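Local coordinates for ATPase associated with various cellular activities, AAA_5 (Staphylothermus marinus, PDB 6N0S), which probably recognises DNA through this N-terminal EVE-like domain, as part of a McrB restriction system whose full-length protein is predicted to bind and hydrolyse ATP, at residues Gly8-Trp13 with Tyr47-Phe52; Leu21-His26 with Thr112-Tyr116; Tyr42-Arg46 with Phe132-Arg136; Tyr143-Val147 with Ile177-Gly181. All coordinates share one frame; numbering follows the deposited sequence.

Contact 1: Gly8-Trp13 with Tyr47-Phe52; sequences GFSKYW and YSLEKF
Ser48 OG is gripped by the chain that leads into strand 12-17. Ser10 N donates to Ser48 OG over 3.0 Å, nearly straight at 169°. Trp13 NE1 adds a weak, bent bond to Ser48 OG of 3.4 Å. Since OG also bonds to Gly44 O one turn back along its own helix, this hydroxyl is held from three directions, which suits serine to so close an approach of two backbones. Trp13 NE1 has its shorter bond, 2.9 Å, with Ser10 O, while Ser10 OG accepts from Tyr12 N in an ST turn and also bonds Ile169.

Outside this polar knot lies an aromatic cluster. A chi1 of 179° swings the Phe9 ring away from its own N and out to the helix: CE1 comes within 3.2 Å of Tyr47 CE2, a close approach of oblique rings, and Phe52 CE2 lies over one face. The Phe52 ring has Lys11 N over a face and receives a CH-pi contact from Lys11 CB, 4.0 Å from the ring centroid. Replacing Phe52 by alanine is likely to open a gap beside the Phe9 ring and take away the aromatic face on which Lys11 CB rests.

Lys11 NZ bonds Glu54 O, and the segment pairs with strand 54-61 on one side and reaches strand 166-169 on the other, so helix 39-52 is seated at this end of the mixed sheet.

Contact 2: Leu21-His26 with Thr112-Tyr116; sequences LPTLDH and TIDQY
Two threonine methyls meet unusually tightly, Thr23 CG2 and Thr112 CG2 being 3.3 Å apart, with the side chains crossing at about a right angle. The torsions explain why methyls and not hydroxyls face each other. Thr23 has OG1 opposite its backbone N (chi1 -178°), where it accepts from Asp25 N at 3.0 Å in an ST turn, and this forces CG2 into the crowded position between N and the carbonyl carbon. Thr112 OG1 is likewise turned to a partner, Ser109.

Beside the methyls, Pro22 presses its CG against the helix backbone, 3.6 Å from Tyr116 N, and its CB faces Gln115 OE1 at 3.7 Å. Proline suits a place where a compact, apolar ring must meet a helix surface without offering an N-H of its own.

In this EVE-like domain the contact joins the irregular chain between strands 12-17 and 30-34 to helix 110-124, on the flank where helix 92-105 also packs. Its inner part is an edge-to-face pair, with the edge of Tyr116 directed at the face of His26. The ring centroids are 4.6 Å apart and the planes stand at 60°; the closest atoms are Tyr116 CE1 and His26 NE2, at 3.3 Å. The Leu21 side chain lies alongside that of Tyr116, CD2 being 3.9 Å from Tyr116 CE1. Losing the Tyr116 ring to a leucine would probably take the aromatic edge from one face of His26 and rob Trp32 NE1 of its hydrogen-bond partner, the tyrosine hydroxyl. Phe103 meets the Tyr116 ring edge-to-face as well.

Contact 3: Tyr42-Arg46 with Phe132-Arg136; sequences YRGIR and FFLFR
Tyr42 and Phe133 meet with faces nearly parallel but slid apart. Their planes are only 10° from aligned, yet with centroids 4.7 Å apart the rings barely overlap. What covers the tyrosine is mainly Phe133 CB, in a CH-pi contact over the face, 3.7 Å from the centroid of the Tyr42 ring. Phe133 has its CG between the backbone N and carbonyl carbon (chi1 66°), which lets CB lead over the tyrosine while the ring slides back toward the helix. The opposite face of Tyr42 has Arg46 NH1 above it, one helical turn on, offset toward the rim.

Phe135 completes the aromatic cluster differently, rim to rim: its CZ is 3.7 Å from Tyr42 CE1, the planes inclined.

In this EVE-like domain, which resembles PUA-like RNA-binding proteins, helix 39-52 runs along one face of strand 132-136, the middle strand of the three-stranded antiparallel sheet, with the segment axes 11.0 Å apart at 31°. Alternation along the strand turns Phe133 and Phe135 to this helix, while Phe132 and Leu134 pack against helix 92-105 on the other side; large apolar residues suit both.

The aliphatic contacts are fewer. Ile45 CG2 touches Phe135 CE2 at 3.8 Å, its branched side chain also reaching Leu55 and Ile57 of strand 54-61, and Arg46 CG lies at the edge of the Phe135 ring. Among polar groups, Tyr42 OH is satisfied by Glu89.

Contact 4: Tyr143-Val147 with Ile177-Gly181; sequences YENPV and IHSRG
Tyr143 turns its CG opposite the carbonyl carbon (chi1 -68°), which sends the ring toward helix 171-178, and its OH arrives 3.7 Å from Ile177 CG2, the two side chains crossing at about a right angle. In Val147, CG1 stands opposite the backbone N (chi1 -176°), and CG2 is left to touch the helix end: 3.7 Å from Ile177 O and 3.8 Å from Arg180 CB. A beta-branched valine fits here because both methyls meet Arg180 CB.

Where the strand turns its corner, the last residue of the construct closes in. Asn145 N gives a weak but straight bond of 3.4 Å to Gly181 O, part of the terminal carboxylate, and Gly181 CA makes a CA-H...O contact with Asn145 O, 3.2 Å away. The approach is possible because Gly181 has no CB, though this carboxylate belongs to the truncated chain, which may sit differently in the full-length protein.

Tyr143 OH and His178 ND1 both bond Glu76 OE2, tying strand and helix to strand 72-80. Tyr143 and Ile177 also pack on Ile58, and the end of helix 171-178 thus packs on one side of the mixed sheet, over strands 54-61 and 72-80 and the edge strand 138-148.

Contacts 1 and 3 are neighbours, with centres about 11 Å apart; both use helix 39-52 and touch where Trp13 CZ2 packs against Gly44 and Ile45. That helix thereby joins the five-stranded mixed sheet to the three-stranded one. Contact 2, about 28 Å from contact 1 between centres, lies on the opposite side of the chain's centre, and helix 110-124 leads from it to strand 132-136 of contact 3. Contact 4 closes last, about 26 Å from contact 3 between centres, and shares the mixed sheet with contact 1. The segments of contacts 1, 2 and 3 alternate along the chain, so distant parts of the sequence interlock into one compact EVE-like domain.

Contact 1: Gly8-Trp13 with Tyr47-Phe52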
loop_
_atom_site.group_PDB
_atom_site.type_symbol
_atom_site.label_atom_id
_atom_site.label_comp_id
_atom_site.label_asym_id
_atom_site.label_seq_id
_atom_site.Cartn_x
_atom_site.Cartn_y
_atom_site.Cartn_z
ATOM N N GLY A 8 7.322 12.421 2.144
ATOM C CA GLY A 8 6.666 13.159 3.204
ATOM C C GLY A 8 6.952 12.498 4.532
ATOM O O GLY A 8 7.708 11.522 4.624
ATOM N N PHE A 9 6.305 13.050 5.548
ATOM C CA PHE A 9 6.498 12.685 6.951
ATOM C C PHE A 9 5.111 12.766 7.584
ATOM O O PHE A 9 4.512 13.840 7.599
ATOM C CB PHE A 9 7.498 13.634 7.647
ATOM C CG PHE A 9 7.715 13.313 9.093
ATOM C CD1 PHE A 9 8.377 12.155 9.452
ATOM C CD2 PHE A 9 7.217 14.136 10.090
ATOM C CE1 PHE A 9 8.562 11.828 10.777
ATOM C CE2 PHE A 9 7.399 13.815 11.441
ATOM C CZ PHE A 9 8.073 12.661 11.779
ATOM N N SER A 10 4.538 11.633 8.000
ATOM C CA SER A 10 3.147 11.676 8.431
ATOM C C SER A 10 2.777 10.395 9.150
ATOM O O SER A 10 3.343 9.323 8.898
ATOM C CB SER A 10 2.182 11.881 7.254
ATOM O OG SER A 10 0.823 11.943 7.681
ATOM N N LYS A 11 1.787 10.516 10.029
ATOM C CA LYS A 11 1.210 9.343 10.651
ATOM C C LYS A 11 0.210 8.660 9.725
ATOM O O LYS A 11 -0.171 7.525 9.991
ATOM C CB LYS A 11 0.534 9.730 11.973
ATOM C CG LYS A 11 0.181 8.510 12.856
ATOM C CD LYS A 11 -0.472 8.899 14.179
ATOM C CE LYS A 11 -0.897 7.651 14.968
ATOM N NZ LYS A 11 0.252 6.963 15.657
ATOM N N TYR A 12 -0.218 9.328 8.654
ATOM C CA TYR A 12 -1.295 8.871 7.790
ATOM C C TYR A 12 -0.768 8.801 6.370
ATOM O O TYR A 12 -0.247 9.801 5.864
ATOM C CB TYR A 12 -2.480 9.819 7.881
ATOM C CG TYR A 12 -2.884 10.021 9.328
ATOM C CD1 TYR A 12 -3.646 9.059 9.990
ATOM C CD2 TYR A 12 -2.470 11.144 10.037
ATOM C CE1 TYR A 12 -4.005 9.219 11.309
ATOM C CE2 TYR A 12 -2.829 11.322 11.362
ATOM C CZ TYR A 12 -3.589 10.360 11.991
ATOM O OH TYR A 12 -3.939 10.526 13.298
ATOM N N TRP A 13 -0.867 7.604 5.750
ATOM C CA TRP A 13 -0.413 7.362 4.382
ATOM C C TRP A 13 -1.523 6.669 3.615
ATOM O O TRP A 13 -2.398 6.016 4.209
ATOM C CB TRP A 13 0.880 6.505 4.331
ATOM C CG TRP A 13 2.087 7.224 4.844
ATOM C CD1 TRP A 13 2.336 7.588 6.121
ATOM C CD2 TRP A 13 3.205 7.691 4.063
ATOM N NE1 TRP A 13 3.547 8.250 6.191
ATOM C CE2 TRP A 13 4.093 8.318 4.937
ATOM C CE3 TRP A 13 3.536 7.611 2.714
ATOM C CZ2 TRP A 13 5.296 8.884 4.496
ATOM C CZ3 TRP A 13 4.707 8.126 2.289
ATOM C CH2 TRP A 13 5.578 8.781 3.165
ATOM N N TYR A 47 10.732 6.290 7.984
ATOM C CA TYR A 47 11.047 7.326 8.960
ATOM C C TYR A 47 9.803 7.740 9.742
ATOM O O TYR A 47 9.885 8.030 10.947
ATOM C CB TYR A 47 11.680 8.522 8.247
ATOM C CG TYR A 47 12.046 9.669 9.158
ATOM C CD1 TYR A 47 13.072 9.549 10.089
ATOM C CD2 TYR A 47 11.365 10.871 9.090
ATOM C CE1 TYR A 47 13.413 10.610 10.933
ATOM C CE2 TYR A 47 11.690 11.932 9.919
ATOM C CZ TYR A 47 12.718 11.796 10.842
ATOM O OH TYR A 47 13.018 12.856 11.663
ATOM N N SER A 48 8.641 7.745 9.084
ATOM C CA SER A 48 7.397 8.042 9.781
ATOM C C SER A 48 7.101 6.985 10.838
ATOM O O SER A 48 6.650 7.303 11.945
ATOM C CB SER A 48 6.233 8.121 8.782
ATOM O OG SER A 48 6.374 9.211 7.852
ATOM N N LEU A 49 7.293 5.716 10.493
ATOM C CA LEU A 49 7.033 4.650 11.449
ATOM C C LEU A 49 7.924 4.796 12.667
ATOM O O LEU A 49 7.474 4.594 13.804
ATOM C CB LEU A 49 7.260 3.288 10.802
ATOM C CG LEU A 49 7.102 2.109 11.747
ATOM C CD1 LEU A 49 5.681 2.055 12.226
ATOM C CD2 LEU A 49 7.475 0.832 11.073
ATOM N N GLU A 50 9.198 5.136 12.436
ATOM C CA GLU A 50 10.157 5.289 13.526
ATOM C C GLU A 50 9.716 6.383 14.484
ATOM O O GLU A 50 9.763 6.209 15.705
ATOM C CB GLU A 50 11.547 5.595 12.952
ATOM C CG GLU A 50 12.709 5.580 13.955
ATOM C CD GLU A 50 13.813 6.623 13.643
ATOM O OE1 GLU A 50 14.196 7.400 14.556
ATOM O OE2 GLU A 50 14.290 6.664 12.486
ATOM N N LYS A 51 9.262 7.513 13.955
ATOM C CA LYS A 51 8.849 8.603 14.821
ATOM C C LYS A 51 7.451 8.396 15.415
ATOM O O LYS A 51 7.217 8.800 16.554
ATOM C CB LYS A 51 8.917 9.933 14.067
ATOM C CG LYS A 51 10.333 10.334 13.635
ATOM C CD LYS A 51 11.338 10.193 14.791
ATOM C CE LYS A 51 12.390 11.266 14.802
ATOM N NZ LYS A 51 13.133 11.238 16.102
ATOM N N PHE A 52 6.510 7.768 14.704
ATOM C CA PHE A 52 5.148 7.691 15.223
ATOM C C PHE A 52 4.792 6.355 15.867
ATOM O O PHE A 52 3.775 6.282 16.560
ATOM C CB PHE A 52 4.147 7.988 14.111
ATOM C CG PHE A 52 4.194 9.391 13.618
ATOM C CD1 PHE A 52 3.628 10.410 14.348
ATOM C CD2 PHE A 52 4.794 9.686 12.412
ATOM C CE1 PHE A 52 3.660 11.711 13.888
ATOM C CE2 PHE A 52 4.831 10.954 11.944
ATOM C CZ PHE A 52 4.265 11.994 12.690
#

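Contact 2: Leu21-His26 with Thr112-Tyr116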
loop_
_atom_site.group_PDB
_atom_site.type_symbol
_atom_site.label_atom_id
_atom_site.label_comp_id
_atom_site.label_asym_id
_atom_site.label_seq_id
_atom_site.Cartn_x
_atom_site.Cartn_y
_atom_site.Cartn_z
ATOM N N LEU A 21 -5.692 -5.891 -11.398
ATOM C CA LEU A 21 -5.452 -6.922 -10.407
ATOM C C LEU A 21 -6.508 -8.004 -10.541
ATOM O O LEU A 21 -7.637 -7.713 -10.915
ATOM C CB LEU A 21 -5.516 -6.351 -8.983
ATOM C CG LEU A 21 -4.366 -5.454 -8.556
ATOM C CD1 LEU A 21 -4.687 -4.877 -7.183
ATOM C CD2 LEU A 21 -3.048 -6.230 -8.563
ATOM N N PRO A 22 -6.170 -9.259 -10.237
ATOM C CA PRO A 22 -7.181 -10.328 -10.274
ATOM C C PRO A 22 -8.078 -10.353 -9.052
ATOM O O PRO A 22 -9.055 -11.108 -9.032
ATOM C CB PRO A 22 -6.329 -11.592 -10.346
ATOM C CG PRO A 22 -5.071 -11.214 -9.593
ATOM C CD PRO A 22 -4.815 -9.791 -10.012
ATOM N N THR A 23 -7.780 -9.564 -8.029
ATOM C CA THR A 23 -8.527 -9.591 -6.780
ATOM C C THR A 23 -8.143 -8.354 -5.984
ATOM O O THR A 23 -7.077 -7.797 -6.206
ATOM C CB THR A 23 -8.212 -10.851 -5.954
ATOM O OG1 THR A 23 -8.996 -10.854 -4.758
ATOM C CG2 THR A 23 -6.745 -10.885 -5.564
ATOM N N LEU A 24 -9.017 -7.947 -5.060
ATOM C CA LEU A 24 -8.696 -6.952 -4.036
ATOM C C LEU A 24 -8.587 -7.562 -2.650
ATOM O O LEU A 24 -8.387 -6.829 -1.674
ATOM C CB LEU A 24 -9.759 -5.842 -4.020
ATOM C CG LEU A 24 -10.022 -5.159 -5.372
ATOM C CD1 LEU A 24 -11.162 -4.144 -5.282
ATOM C CD2 LEU A 24 -8.781 -4.503 -5.921
ATOM N N ASP A 25 -8.721 -8.887 -2.541
ATOM C CA ASP A 25 -8.771 -9.561 -1.248
ATOM C C ASP A 25 -7.451 -9.452 -0.490
ATOM O O ASP A 25 -7.435 -9.561 0.741
ATOM C CB ASP A 25 -9.125 -11.045 -1.442
ATOM C CG ASP A 25 -10.556 -11.263 -1.935
ATOM O OD1 ASP A 25 -11.317 -10.281 -2.046
ATOM O OD2 ASP A 25 -10.930 -12.433 -2.183
ATOM N N HIS A 26 -6.343 -9.258 -1.185
ATOM C CA HIS A 26 -5.061 -9.122 -0.508
ATOM C C HIS A 26 -4.834 -7.725 0.073
ATOM O O HIS A 26 -3.836 -7.515 0.776
ATOM C CB HIS A 26 -3.956 -9.402 -1.483
ATOM C CG HIS A 26 -3.917 -8.409 -2.592
ATOM N ND1 HIS A 26 -4.965 -8.243 -3.477
ATOM C CD2 HIS A 26 -2.986 -7.484 -2.923
ATOM C CE1 HIS A 26 -4.667 -7.271 -4.323
ATOM N NE2 HIS A 26 -3.471 -6.802 -4.011
ATOM N N THR A 112 -5.549 -17.558 -7.649
ATOM C CA THR A 112 -5.584 -16.098 -7.668
ATOM C C THR A 112 -4.187 -15.526 -7.421
ATOM O O THR A 112 -3.741 -14.637 -8.147
ATOM C CB THR A 112 -6.605 -15.587 -6.640
ATOM O OG1 THR A 112 -7.904 -16.088 -6.993
ATOM C CG2 THR A 112 -6.672 -14.043 -6.603
ATOM N N ILE A 113 -3.461 -16.082 -6.454
ATOM C CA ILE A 113 -2.095 -15.651 -6.172
ATOM C C ILE A 113 -1.215 -15.811 -7.416
ATOM O O ILE A 113 -0.449 -14.908 -7.765
ATOM C CB ILE A 113 -1.533 -16.429 -4.971
ATOM C CG1 ILE A 113 -2.392 -16.184 -3.741
ATOM C CG2 ILE A 113 -0.113 -16.022 -4.678
ATOM C CD1 ILE A 113 -2.038 -17.115 -2.537
ATOM N N ASP A 114 -1.300 -16.961 -8.101
ATOM C CA ASP A 114 -0.550 -17.111 -9.347
ATOM C C ASP A 114 -0.856 -15.936 -10.291
ATOM O O ASP A 114 0.051 -15.322 -10.863
ATOM C CB ASP A 114 -0.870 -18.443 -10.059
ATOM C CG ASP A 114 -0.554 -19.725 -9.251
ATOM O OD1 ASP A 114 0.295 -19.723 -8.333
ATOM O OD2 ASP A 114 -1.141 -20.799 -9.617
ATOM N N GLN A 115 -2.140 -15.599 -10.451
ATOM C CA GLN A 115 -2.517 -14.512 -11.348
ATOM C C GLN A 115 -1.998 -13.168 -10.860
ATOM O O GLN A 115 -1.680 -12.311 -11.678
ATOM C CB GLN A 115 -4.026 -14.440 -11.498
ATOM C CG GLN A 115 -4.626 -15.610 -12.307
ATOM C CD GLN A 115 -6.052 -15.935 -11.923
ATOM O OE1 GLN A 115 -6.811 -15.068 -11.497
ATOM N NE2 GLN A 115 -6.427 -17.201 -12.064
ATOM N N TYR A 116 -1.946 -12.959 -9.541
ATOM C CA TYR A 116 -1.458 -11.700 -8.992
ATOM C C TYR A 116 -0.017 -11.470 -9.409
ATOM O O TYR A 116 0.322 -10.416 -9.957
ATOM C CB TYR A 116 -1.632 -11.734 -7.471
ATOM C CG TYR A 116 -1.071 -10.578 -6.681
ATOM C CD1 TYR A 116 -1.731 -9.355 -6.594
ATOM C CD2 TYR A 116 0.104 -10.730 -5.988
ATOM C CE1 TYR A 116 -1.200 -8.311 -5.833
ATOM C CE2 TYR A 116 0.632 -9.732 -5.245
ATOM C CZ TYR A 116 -0.006 -8.517 -5.168
ATOM O OH TYR A 116 0.613 -7.576 -4.396
#

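Contact 3: Tyr42-Arg46 with Phe132-Arg136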
loop_
_atom_site.group_PDB
_atom_site.type_symbol
_atom_site.label_atom_id
_atom_site.label_comp_id
_atom_site.label_asym_id
_atom_site.label_seq_id
_atom_site.Cartn_x
_atom_site.Cartn_y
_atom_site.Cartn_z
ATOM N N TYR A 42 9.332 4.770 0.313
ATOM C CA TYR A 42 9.868 3.859 1.310
ATOM C C TYR A 42 10.621 4.604 2.402
ATOM O O TYR A 42 10.427 4.345 3.596
ATOM C CB TYR A 42 10.782 2.859 0.613
ATOM C CG TYR A 42 11.412 1.830 1.528
ATOM C CD1 TYR A 42 10.661 1.173 2.475
ATOM C CD2 TYR A 42 12.755 1.498 1.416
ATOM C CE1 TYR A 42 11.225 0.209 3.300
ATOM C CE2 TYR A 42 13.320 0.519 2.223
ATOM C CZ TYR A 42 12.542 -0.120 3.160
ATOM O OH TYR A 42 13.089 -1.085 3.974
ATOM N N ARG A 43 11.525 5.513 2.018
ATOM C CA ARG A 43 12.289 6.214 3.040
ATOM C C ARG A 43 11.357 7.029 3.934
ATOM O O ARG A 43 11.478 6.998 5.165
ATOM C CB ARG A 43 13.376 7.083 2.375
ATOM C CG ARG A 43 14.518 7.558 3.284
ATOM C CD ARG A 43 15.880 7.733 2.502
ATOM N NE ARG A 43 15.632 8.318 1.200
ATOM C CZ ARG A 43 16.022 7.824 0.035
ATOM N NH1 ARG A 43 16.757 6.739 -0.043
ATOM N NH2 ARG A 43 15.666 8.444 -1.072
ATOM N N GLY A 44 10.387 7.725 3.338
ATOM C CA GLY A 44 9.438 8.501 4.131
ATOM C C GLY A 44 8.600 7.664 5.079
ATOM O O GLY A 44 8.386 8.034 6.241
ATOM N N ILE A 45 8.063 6.542 4.601
ATOM C CA ILE A 45 7.192 5.797 5.495
ATOM C C ILE A 45 8.010 5.109 6.590
ATOM O O ILE A 45 7.579 5.034 7.748
ATOM C CB ILE A 45 6.293 4.830 4.688
ATOM C CG1 ILE A 45 5.036 4.495 5.502
ATOM C CG2 ILE A 45 7.041 3.636 4.282
ATOM C CD1 ILE A 45 3.856 3.951 4.620
ATOM N N ARG A 46 9.207 4.618 6.261
ATOM C CA ARG A 46 10.074 4.040 7.286
ATOM C C ARG A 46 10.394 5.060 8.377
ATOM O O ARG A 46 10.324 4.753 9.573
ATOM C CB ARG A 46 11.370 3.526 6.645
ATOM C CG ARG A 46 11.919 2.226 7.204
ATOM C CD ARG A 46 13.123 1.696 6.397
ATOM N NE ARG A 46 14.267 2.611 6.392
ATOM C CZ ARG A 46 14.689 3.314 5.336
ATOM N NH1 ARG A 46 14.076 3.220 4.153
ATOM N NH2 ARG A 46 15.741 4.111 5.461
ATOM N N PHE A 132 13.511 -5.429 -2.563
ATOM C CA PHE A 132 12.096 -5.225 -2.282
ATOM C C PHE A 132 11.905 -4.946 -0.800
ATOM O O PHE A 132 12.604 -5.520 0.034
ATOM C CB PHE A 132 11.273 -6.472 -2.704
ATOM C CG PHE A 132 11.160 -6.621 -4.167
ATOM C CD1 PHE A 132 12.149 -7.260 -4.900
ATOM C CD2 PHE A 132 10.086 -6.084 -4.826
ATOM C CE1 PHE A 132 12.068 -7.333 -6.265
ATOM C CE2 PHE A 132 9.985 -6.184 -6.210
ATOM C CZ PHE A 132 10.978 -6.792 -6.923
ATOM N N PHE A 133 10.976 -4.049 -0.478
ATOM C CA PHE A 133 10.564 -3.809 0.895
ATOM C C PHE A 133 9.235 -4.503 1.170
ATOM O O PHE A 133 8.442 -4.761 0.253
ATOM C CB PHE A 133 10.463 -2.297 1.209
ATOM C CG PHE A 133 9.373 -1.565 0.468
ATOM C CD1 PHE A 133 8.078 -1.530 0.953
ATOM C CD2 PHE A 133 9.655 -0.875 -0.689
ATOM C CE1 PHE A 133 7.087 -0.822 0.279
ATOM C CE2 PHE A 133 8.667 -0.177 -1.366
ATOM C CZ PHE A 133 7.388 -0.153 -0.877
ATOM N N LEU A 134 8.999 -4.790 2.462
ATOM C CA LEU A 134 7.780 -5.435 2.924
ATOM C C LEU A 134 7.422 -4.928 4.307
ATOM O O LEU A 134 8.229 -5.020 5.226
ATOM C CB LEU A 134 7.959 -6.948 2.979
ATOM C CG LEU A 134 6.810 -7.792 3.532
ATOM C CD1 LEU A 134 5.569 -7.568 2.758
ATOM C CD2 LEU A 134 7.232 -9.224 3.452
ATOM N N PHE A 135 6.203 -4.450 4.454
ATOM C CA PHE A 135 5.625 -4.134 5.748
ATOM C C PHE A 135 4.418 -5.032 5.973
ATOM O O PHE A 135 3.552 -5.160 5.094
ATOM C CB PHE A 135 5.194 -2.666 5.830
ATOM C CG PHE A 135 6.338 -1.690 5.762
ATOM C CD1 PHE A 135 7.179 -1.510 6.845
ATOM C CD2 PHE A 135 6.571 -0.959 4.623
ATOM C CE1 PHE A 135 8.212 -0.607 6.810
ATOM C CE2 PHE A 135 7.620 -0.064 4.580
ATOM C CZ PHE A 135 8.442 0.107 5.690
ATOM N N ARG A 136 4.339 -5.631 7.154
ATOM C CA ARG A 136 3.149 -6.387 7.539
ATOM C C ARG A 136 2.163 -5.440 8.218
ATOM O O ARG A 136 2.522 -4.776 9.191
ATOM C CB ARG A 136 3.535 -7.541 8.463
ATOM C CG ARG A 136 4.255 -8.671 7.741
ATOM C CD ARG A 136 4.884 -9.632 8.712
ATOM N NE ARG A 136 4.815 -11.006 8.231
ATOM C CZ ARG A 136 5.762 -11.606 7.516
ATOM N NH1 ARG A 136 6.872 -10.960 7.186
ATOM N NH2 ARG A 136 5.604 -12.874 7.144
#

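Contact 4: Tyr143-Val147 with Ile177-Gly181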
loop_
_atom_site.group_PDB
_atom_site.type_symbol
_atom_site.label_atom_id
_atom_site.label_comp_id
_atom_site.label_asym_id
_atom_site.label_seq_id
_atom_site.Cartn_x
_atom_site.Cartn_y
_atom_site.Cartn_z
ATOM N N TYR A 143 -14.378 -0.294 4.467
ATOM C CA TYR A 143 -15.421 0.698 4.699
ATOM C C TYR A 143 -16.766 0.120 4.264
ATOM O O TYR A 143 -16.885 -0.469 3.184
ATOM C CB TYR A 143 -15.158 1.999 3.932
ATOM C CG TYR A 143 -13.942 2.823 4.410
ATOM C CD1 TYR A 143 -13.654 2.960 5.757
ATOM C CD2 TYR A 143 -13.095 3.465 3.491
ATOM C CE1 TYR A 143 -12.554 3.696 6.188
ATOM C CE2 TYR A 143 -12.015 4.205 3.910
ATOM C CZ TYR A 143 -11.743 4.329 5.257
ATOM O OH TYR A 143 -10.636 5.069 5.666
ATOM N N GLU A 144 -17.800 0.353 5.071
ATOM C CA GLU A 144 -19.117 -0.145 4.700
ATOM C C GLU A 144 -19.741 0.682 3.592
ATOM O O GLU A 144 -20.533 0.158 2.805
ATOM C CB GLU A 144 -20.005 -0.201 5.935
ATOM C CG GLU A 144 -19.474 -1.257 6.910
ATOM C CD GLU A 144 -20.547 -1.844 7.807
ATOM O OE1 GLU A 144 -21.649 -1.257 7.847
ATOM O OE2 GLU A 144 -20.279 -2.876 8.471
ATOM N N ASN A 145 -19.403 1.955 3.493
ATOM C CA ASN A 145 -19.673 2.700 2.265
ATOM C C ASN A 145 -18.336 3.067 1.635
ATOM O O ASN A 145 -17.600 3.875 2.212
ATOM C CB ASN A 145 -20.497 3.969 2.521
ATOM C CG ASN A 145 -21.535 3.801 3.621
ATOM O OD1 ASN A 145 -21.395 4.324 4.741
ATOM N ND2 ASN A 145 -22.596 3.077 3.296
ATOM N N PRO A 146 -17.975 2.522 0.479
ATOM C CA PRO A 146 -16.740 2.963 -0.183
ATOM C C PRO A 146 -16.747 4.474 -0.387
ATOM O O PRO A 146 -17.742 5.073 -0.802
ATOM C CB PRO A 146 -16.745 2.196 -1.512
ATOM C CG PRO A 146 -17.606 0.977 -1.227
ATOM C CD PRO A 146 -18.658 1.453 -0.256
ATOM N N VAL A 147 -15.632 5.100 -0.065
ATOM C CA VAL A 147 -15.499 6.537 -0.241
ATOM C C VAL A 147 -15.037 6.809 -1.669
ATOM O O VAL A 147 -13.883 6.562 -2.017
ATOM C CB VAL A 147 -14.536 7.125 0.793
ATOM C CG1 VAL A 147 -14.498 8.608 0.656
ATOM C CG2 VAL A 147 -14.972 6.761 2.196
ATOM N N ILE A 177 -11.643 11.307 5.140
ATOM C CA ILE A 177 -11.974 10.047 4.481
ATOM C C ILE A 177 -12.568 9.071 5.485
ATOM O O ILE A 177 -13.607 8.444 5.242
ATOM C CB ILE A 177 -10.711 9.464 3.810
ATOM C CG1 ILE A 177 -10.277 10.306 2.606
ATOM C CG2 ILE A 177 -10.938 8.013 3.372
ATOM C CD1 ILE A 177 -8.850 9.957 2.109
ATOM N N HIS A 178 -11.897 8.925 6.622
ATOM C CA HIS A 178 -12.381 8.080 7.698
ATOM C C HIS A 178 -13.818 8.409 8.064
ATOM O O HIS A 178 -14.617 7.509 8.324
ATOM C CB HIS A 178 -11.480 8.251 8.916
ATOM C CG HIS A 178 -11.822 7.340 10.060
ATOM N ND1 HIS A 178 -11.580 5.985 10.029
ATOM C CD2 HIS A 178 -12.339 7.601 11.284
ATOM C CE1 HIS A 178 -11.954 5.447 11.179
ATOM N NE2 HIS A 178 -12.409 6.410 11.961
ATOM N N SER A 179 -14.164 9.696 8.088
ATOM C CA SER A 179 -15.485 10.123 8.531
ATOM C C SER A 179 -16.545 9.868 7.474
ATOM O O SER A 179 -17.729 10.110 7.723
ATOM C CB SER A 179 -15.462 11.617 8.916
ATOM O OG SER A 179 -15.646 12.461 7.783
ATOM N N ARG A 180 -16.138 9.395 6.303
ATOM C CA ARG A 180 -17.053 9.083 5.228
ATOM C C ARG A 180 -17.204 7.565 5.118
ATOM O O ARG A 180 -16.454 6.773 5.700
ATOM C CB ARG A 180 -16.572 9.721 3.917
ATOM C CG ARG A 180 -17.015 11.165 3.765
ATOM C CD ARG A 180 -16.237 11.910 2.702
ATOM N NE ARG A 180 -16.726 13.277 2.504
ATOM C CZ ARG A 180 -16.186 14.384 3.028
ATOM N NH1 ARG A 180 -15.102 14.353 3.807
ATOM N NH2 ARG A 180 -16.736 15.552 2.749
ATOM N N GLY A 181 -18.200 7.157 4.378
ATOM C CA GLY A 181 -18.646 5.774 4.531
ATOM C C GLY A 181 -18.315 5.034 5.851
ATOM O O GLY A 181 -17.854 3.874 5.866
ATOM O OXT GLY A 181 -18.472 5.554 6.967
#